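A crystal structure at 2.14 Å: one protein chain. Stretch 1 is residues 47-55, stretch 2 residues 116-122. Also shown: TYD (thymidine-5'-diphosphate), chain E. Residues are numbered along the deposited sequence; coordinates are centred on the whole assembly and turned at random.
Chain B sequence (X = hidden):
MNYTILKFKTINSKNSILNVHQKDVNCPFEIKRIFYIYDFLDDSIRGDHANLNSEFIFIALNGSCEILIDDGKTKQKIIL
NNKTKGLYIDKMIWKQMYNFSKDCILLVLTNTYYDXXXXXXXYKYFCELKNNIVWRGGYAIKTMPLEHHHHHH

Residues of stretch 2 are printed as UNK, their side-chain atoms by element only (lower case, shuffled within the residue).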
# COMPACT_ATOMS: atom_id res chain seq x y z
N GLY B 47 11.59 -10.24 -8.99
CA GLY B 47 11.70 -9.53 -10.24
C GLY B 47 12.17 -10.44 -11.35
O GLY B 47 11.53 -11.45 -11.65
N ASP B 48 13.24 -10.04 -12.02
CA ASP B 48 13.66 -10.65 -13.29
C ASP B 48 12.64 -10.45 -14.42
O ASP B 48 12.28 -11.36 -15.20
CB ASP B 48 14.03 -12.13 -13.06
CG ASP B 48 15.28 -12.30 -12.21
OD1 ASP B 48 16.29 -11.64 -12.53
OD2 ASP B 48 15.24 -13.12 -11.26
N HIS B 49 12.17 -9.21 -14.55
CA HIS B 49 11.33 -8.88 -15.69
C HIS B 49 11.21 -7.37 -15.81
O HIS B 49 11.53 -6.63 -14.91
CB HIS B 49 9.94 -9.50 -15.55
CG HIS B 49 9.25 -9.13 -14.27
ND1 HIS B 49 8.54 -7.96 -14.11
CD2 HIS B 49 9.19 -9.76 -13.07
CE1 HIS B 49 8.05 -7.90 -12.88
NE2 HIS B 49 8.42 -8.99 -12.23
N ALA B 50 10.68 -6.95 -16.94
CA ALA B 50 10.32 -5.57 -17.18
C ALA B 50 8.88 -5.57 -17.53
O ALA B 50 8.26 -6.61 -17.86
CB ALA B 50 11.15 -5.00 -18.31
N ASN B 51 8.31 -4.37 -17.41
CA ASN B 51 6.88 -4.19 -17.63
C ASN B 51 6.67 -3.08 -18.65
O ASN B 51 7.27 -1.96 -18.56
CB ASN B 51 6.12 -3.90 -16.31
CG ASN B 51 6.23 -5.03 -15.28
OD1 ASN B 51 7.31 -5.29 -14.71
ND2 ASN B 51 5.13 -5.70 -15.02
N LEU B 52 5.84 -3.41 -19.65
CA LEU B 52 5.59 -2.54 -20.81
C LEU B 52 4.83 -1.25 -20.48
O LEU B 52 5.17 -0.18 -20.99
CB LEU B 52 4.81 -3.31 -21.88
CG LEU B 52 5.56 -4.36 -22.71
CD1 LEU B 52 4.55 -5.26 -23.38
CD2 LEU B 52 6.45 -3.66 -23.74
N ASN B 53 3.85 -1.35 -19.59
CA ASN B 53 3.05 -0.19 -19.19
C ASN B 53 3.24 0.38 -17.79
O ASN B 53 3.03 1.58 -17.59
CB ASN B 53 1.58 -0.58 -19.38
CG ASN B 53 1.35 -1.19 -20.75
OD1 ASN B 53 1.87 -0.66 -21.74
ND2 ASN B 53 0.59 -2.28 -20.83
N SER B 54 3.52 -0.45 -16.80
CA SER B 54 3.40 -0.06 -15.40
C SER B 54 4.63 0.73 -15.01
O SER B 54 5.78 0.40 -15.35
CB SER B 54 3.30 -1.27 -14.48
OG SER B 54 2.19 -2.11 -14.79
N GLU B 55 4.35 1.76 -14.22
CA GLU B 55 5.32 2.39 -13.36
C GLU B 55 5.14 1.89 -11.90
O GLU B 55 4.10 1.33 -11.53
CB GLU B 55 5.08 3.90 -13.45
CG GLU B 55 5.38 4.51 -14.80
CD GLU B 55 4.82 5.92 -14.90
OE1 GLU B 55 5.33 6.86 -14.22
OE2 GLU B 55 3.85 6.07 -15.68
N UNK B 116 -0.63 -10.11 -17.14
CA UNK B 116 0.41 -10.99 -17.62
C UNK B 116 0.99 -10.59 -18.99
O UNK B 116 2.18 -10.80 -19.22
o UNK B 116 -3.07 -14.01 -19.05
c UNK B 116 -1.87 -13.95 -18.65
c UNK B 116 -1.13 -12.62 -18.75
c UNK B 116 -0.11 -12.40 -17.65
o UNK B 116 -1.25 -14.94 -18.21
N UNK B 117 0.19 -9.93 -19.85
CA UNK B 117 0.62 -9.62 -21.20
C UNK B 117 1.50 -8.40 -21.17
O UNK B 117 1.96 -7.97 -22.25
c UNK B 117 -1.18 -11.86 -22.33
n UNK B 117 -3.57 -12.55 -22.64
c UNK B 117 -2.26 -12.92 -22.06
c UNK B 117 -1.69 -10.43 -22.15
c UNK B 117 -0.60 -9.36 -22.09
N UNK B 118 1.79 -7.82 -19.99
CA UNK B 118 2.66 -6.67 -19.99
C UNK B 118 4.07 -6.96 -19.60
O UNK B 118 4.95 -6.05 -19.60
o UNK B 118 2.71 -4.57 -15.72
c UNK B 118 2.07 -5.59 -17.74
o UNK B 118 2.88 -3.30 -17.57
c UNK B 118 2.11 -5.45 -19.25
c UNK B 118 2.60 -4.39 -16.97
N UNK B 119 4.29 -8.22 -19.29
CA UNK B 119 5.58 -8.65 -18.76
C UNK B 119 6.53 -9.06 -19.87
O UNK B 119 6.18 -9.81 -20.81
c UNK B 119 5.39 -9.78 -14.13
c UNK B 119 4.93 -9.73 -16.49
c UNK B 119 5.80 -9.91 -15.45
c UNK B 119 5.40 -9.92 -17.91
c UNK B 119 3.62 -9.36 -16.20
c UNK B 119 3.19 -9.22 -14.89
o UNK B 119 3.71 -9.36 -12.53
c UNK B 119 4.08 -9.44 -13.85
N UNK B 120 7.77 -8.62 -19.71
CA UNK B 120 8.85 -9.16 -20.49
C UNK B 120 9.81 -9.87 -19.56
O UNK B 120 10.47 -9.23 -18.75
c UNK B 120 10.66 -8.60 -22.12
c UNK B 120 8.52 -7.27 -22.04
c UNK B 120 9.04 -5.92 -22.43
c UNK B 120 9.56 -8.02 -21.23
N UNK B 121 9.85 -11.19 -19.70
CA UNK B 121 10.69 -12.06 -18.90
C UNK B 121 12.02 -12.42 -19.57
O UNK B 121 12.90 -13.00 -18.93
c UNK B 121 6.41 -13.32 -17.13
c UNK B 121 8.80 -13.24 -17.66
c UNK B 121 9.05 -13.06 -16.30
o UNK B 121 5.65 -13.04 -14.82
c UNK B 121 7.47 -13.38 -18.06
c UNK B 121 8.01 -13.01 -15.37
c UNK B 121 9.95 -13.36 -18.63
c UNK B 121 6.68 -13.13 -15.78
N UNK B 122 12.16 -12.08 -20.83
CA UNK B 122 13.41 -12.38 -21.51
C UNK B 122 14.25 -11.14 -21.77
O UNK B 122 13.92 -10.32 -22.63
o UNK B 122 14.24 -14.90 -23.88
c UNK B 122 13.13 -13.07 -22.84
c UNK B 122 14.39 -13.74 -23.45
o UNK B 122 15.48 -13.11 -23.52
PA TYD E . 5.97 -11.52 -10.69
O1A TYD E . 6.07 -12.40 -11.92
O2A TYD E . 5.87 -10.02 -10.83
O3A TYD E . 7.22 -11.86 -9.73
PB TYD E . 7.88 -10.71 -8.82
O1B TYD E . 9.12 -11.36 -8.25
O2B TYD E . 8.16 -9.58 -9.78
O3B TYD E . 6.81 -10.40 -7.79
O5' TYD E . 4.72 -12.03 -9.81
C5' TYD E . 4.78 -13.25 -9.09
C4' TYD E . 3.63 -14.15 -9.50
O4' TYD E . 2.43 -13.74 -8.84
C3' TYD E . 3.38 -14.08 -11.00
O3' TYD E . 3.54 -15.37 -11.59
C2' TYD E . 1.95 -13.60 -11.18
C1' TYD E . 1.40 -13.40 -9.77
N1 TYD E . 1.00 -12.00 -9.59
C2 TYD E . -0.37 -11.66 -9.62
O2 TYD E . -1.22 -12.55 -9.80
N3 TYD E . -0.77 -10.39 -9.45
C4 TYD E . 0.12 -9.41 -9.25
O4 TYD E . -0.26 -8.23 -9.10
C5 TYD E . 1.56 -9.75 -9.22
C5M TYD E . 2.60 -8.68 -9.00
C6 TYD E . 1.94 -11.07 -9.39
O HOH W 1 13.03 -13.66 -16.26

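Position 116 has three side-chain carbons in a chain, the third carrying two oxygens. That is a glutamate rather than the shorter aspartate: Glu116. It makes no contact with stretch 1.

Position 117 has four carbons in a row ending in a nitrogen, which is a lysine, Lys117. The end of its side chain leads away from stretch 1. Its NZ lies 3.9 Å from Glu116 OE2, a long salt bridge.

Position 118 again has three carbons, the third bearing two oxygens. Its CA-to-CB bond points toward stretch 1, and the two oxygens sit among donors of residues 51, 53 and 54. This is Glu118. OE2 accepts hydrogen bonds from Asn51 ND2 (2.8 Å) and Ser54 OG (2.7 Å). OE1 accepts from the backbone N atoms of Asn53 and Ser54, each at 3.0 Å. Its backbone O takes a further bond from Leu52 N at 2.8 Å.

Position 119 has one carbon leading to a six-carbon ring that bears an oxygen. The ring approaches the His49 ring, and Asn51 ND2 lies over one of its faces. The ring oxygen marks a tyrosine, Tyr119. Its CE2 is 3.5 Å from His49 CE1, and its OH donates a hydrogen bond to TYD O2A at 2.8 Å.

Position 120 has four carbons, forked at the first, with one arm two carbons long. A leucine would fork one carbon later, so this is Ile120. Its CD1 meets Leu52 CD2 at 3.7 Å. Its backbone pairs with Ala50: Ala50 N to Ile120 O is 2.9 Å, and Ile120 N to Ala50 O is 2.8 Å.

Position 121 is another six-carbon ring with an oxygen, on a single carbon. It is Tyr121. CA-to-CB points away from stretch 1, yet CD1 comes within 3.7 Å of His49 CB. Water 1 donates to Asp48 O (2.6 Å) and Tyr121 O (2.8 Å), bridging the backbones.

Position 122 has two carbons, the second with two oxygens: Asp122. It does not touch stretch 1. It is the N-cap of a helix, capping a backbone N just past the stretch.

The contact combines a short antiparallel pairing at Ala50 and Ile120 with a carboxylate, that of Glu118, gathering the turn after the strand. At the nucleotide, Gly47 N binds TYD O1B at 2.8 Å and His49 NE2 binds TYD O2B at 2.5 Å. With Tyr119, both stretches therefore hold the diphosphate.

Stretch 2 (116-122) EKEYIYD
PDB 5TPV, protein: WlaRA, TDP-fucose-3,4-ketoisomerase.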